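PDB 4QRK: hypothetical protein from Clostridium sporogenes ATCC 15579, which is of unknown function but has a right-handed beta-helix fold and is a putative cell adhesion protein. Local coordinates for residues 50-53 with 57-60. Sequence-based numbering, arbitrary orientation.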
loop_
_atom_site.group_PDB
_atom_site.type_symbol
_atom_site.label_atom_id
_atom_site.label_comp_id
_atom_site.label_asym_id
_atom_site.label_seq_id
_atom_site.Cartn_x
_atom_site.Cartn_y
_atom_site.Cartn_z
ATOM N N PHE A 50 14.337 9.367 0.812
ATOM C CA PHE A 50 13.552 10.075 -0.190
ATOM C C PHE A 50 14.538 10.666 -1.155
ATOM O O PHE A 50 15.531 11.304 -0.741
ATOM C CB PHE A 50 12.716 11.170 0.495
ATOM C CG PHE A 50 11.829 10.630 1.555
ATOM C CD1 PHE A 50 10.557 10.205 1.251
ATOM C CD2 PHE A 50 12.301 10.442 2.831
ATOM C CE1 PHE A 50 9.730 9.679 2.210
ATOM C CE2 PHE A 50 11.498 9.913 3.798
ATOM C CZ PHE A 50 10.180 9.512 3.476
ATOM N N ILE A 51 14.293 10.397 -2.437
ATOM C CA ILE A 51 15.133 10.899 -3.527
ATOM C C ILE A 51 14.271 11.682 -4.492
ATOM O O ILE A 51 13.235 11.195 -4.957
ATOM C CB ILE A 51 15.824 9.786 -4.247
ATOM C CG1 ILE A 51 16.699 9.026 -3.255
ATOM C CG2 ILE A 51 16.706 10.315 -5.381
ATOM C CD1 ILE A 51 17.223 7.702 -3.858
ATOM N N TYR A 52 14.649 12.924 -4.747
ATOM C CA TYR A 52 13.799 13.787 -5.575
ATOM C C TYR A 52 14.659 14.761 -6.379
ATOM O O TYR A 52 15.575 15.355 -5.840
ATOM C CB TYR A 52 12.698 14.501 -4.724
ATOM C CG TYR A 52 13.182 15.351 -3.577
ATOM C CD1 TYR A 52 13.437 14.808 -2.332
ATOM C CD2 TYR A 52 13.376 16.713 -3.743
ATOM C CE1 TYR A 52 13.918 15.609 -1.289
ATOM C CE2 TYR A 52 13.828 17.514 -2.709
ATOM C CZ TYR A 52 14.099 16.944 -1.486
ATOM O OH TYR A 52 14.549 17.739 -0.470
ATOM N N SER A 53 14.383 14.893 -7.679
ATOM C CA SER A 53 15.204 15.719 -8.541
ATOM C C SER A 53 14.689 17.145 -8.684
ATOM O O SER A 53 15.398 18.018 -9.162
ATOM C CB SER A 53 15.296 15.080 -9.912
ATOM O OG SER A 53 14.020 14.921 -10.441
ATOM N N TRP A 57 9.267 18.891 -5.261
ATOM C CA TRP A 57 8.726 17.582 -4.866
ATOM C C TRP A 57 9.138 17.183 -3.436
ATOM O O TRP A 57 8.739 16.110 -2.955
ATOM C CB TRP A 57 9.192 16.510 -5.840
ATOM C CG TRP A 57 8.606 16.628 -7.209
ATOM C CD1 TRP A 57 7.579 17.438 -7.615
ATOM C CD2 TRP A 57 9.012 15.883 -8.375
ATOM N NE1 TRP A 57 7.316 17.224 -8.963
ATOM C CE2 TRP A 57 8.181 16.280 -9.441
ATOM C CE3 TRP A 57 9.996 14.923 -8.614
ATOM C CZ2 TRP A 57 8.302 15.737 -10.714
ATOM C CZ3 TRP A 57 10.106 14.379 -9.883
ATOM C CH2 TRP A 57 9.275 14.792 -10.910
ATOM N N LYS A 58 9.905 18.062 -2.781
ATOM C CA LYS A 58 10.415 17.852 -1.427
ATOM C C LYS A 58 9.312 17.314 -0.560
ATOM O O LYS A 58 8.278 17.963 -0.411
ATOM C CB LYS A 58 10.910 19.169 -0.827
ATOM C CG LYS A 58 11.575 18.987 0.535
ATOM C CD LYS A 58 12.070 20.322 1.193
ATOM C CE LYS A 58 12.270 20.119 2.697
ATOM N NZ LYS A 58 13.424 19.253 3.032
ATOM N N PRO A 59 9.503 16.115 0.008
ATOM C CA PRO A 59 8.394 15.561 0.786
ATOM C C PRO A 59 8.157 16.358 2.067
ATOM O O PRO A 59 9.102 16.904 2.681
ATOM C CB PRO A 59 8.863 14.135 1.144
ATOM C CG PRO A 59 10.151 13.934 0.520
ATOM C CD PRO A 59 10.693 15.250 0.026
ATOM N N GLU A 60 6.889 16.445 2.441
ATOM C CA GLU A 60 6.457 17.123 3.687
ATOM C C GLU A 60 5.979 16.052 4.702
ATOM O O GLU A 60 5.058 15.253 4.421
ATOM C CB GLU A 60 5.301 18.120 3.379
ATOM C CG GLU A 60 5.560 19.185 2.244
ATOM C CD GLU A 60 4.280 19.642 1.465
ATOM O OE1 GLU A 60 3.668 18.829 0.736
ATOM O OE2 GLU A 60 3.894 20.826 1.544
#
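Tyr52 lays one face of its ring over the backbone of Lys58, with Lys58 CA 3.8 Å from the ring centroid and 17° off the ring normal. This is a CH-pi contact. It belongs to the loop that leads from strand 46-52 to strand 60-66 in a right-handed beta-helix. These two strands lie in different sheets, so the loop carries the chain from one sheet to the other and folds back on the strand it has just left. The Tyr52 ring owes its place to chi1 of 57°, which wedges CG in among the backbone N and C. The Lys58 chain then runs along the tyrosine in the same direction. CG of Lys58 comes within 3.4 Å of Tyr52 OH. The chain stays extended until a bend at chi4 (70°). Both polar ends meet Glu13 of strand 11-17: its OE2 accepts a hydrogen bond from Tyr52 OH and forms a salt bridge with Lys58 NZ. The shared carboxylate ties the loop to the neighbouring strand and holds the hydroxyl end of Tyr52 in place.

Pro59 touches both aromatic residues of the strand. Its CD lies 3.5 Å from Tyr52 CE1, and its CG packs 3.8 Å from Phe50 CB. Phe50 and Tyr52 both direct their CB atoms toward the loop. The Phe50 ring also packs edge-to-face with Trp93 of strand 91-98, a residue that Pro59 touches too. No hydrogen bond joins the two segments, so the contact rests on apolar and CH-pi packing. Just before Lys58 in the loop, Trp57 CB sits 4.2 Å from Tyr52 CB. The six-membered ring of the indole comes near Ser53: Trp57 CZ3 is 4.0 Å from Ser53 OG, which is hydrogen-bonded to Arg90 N.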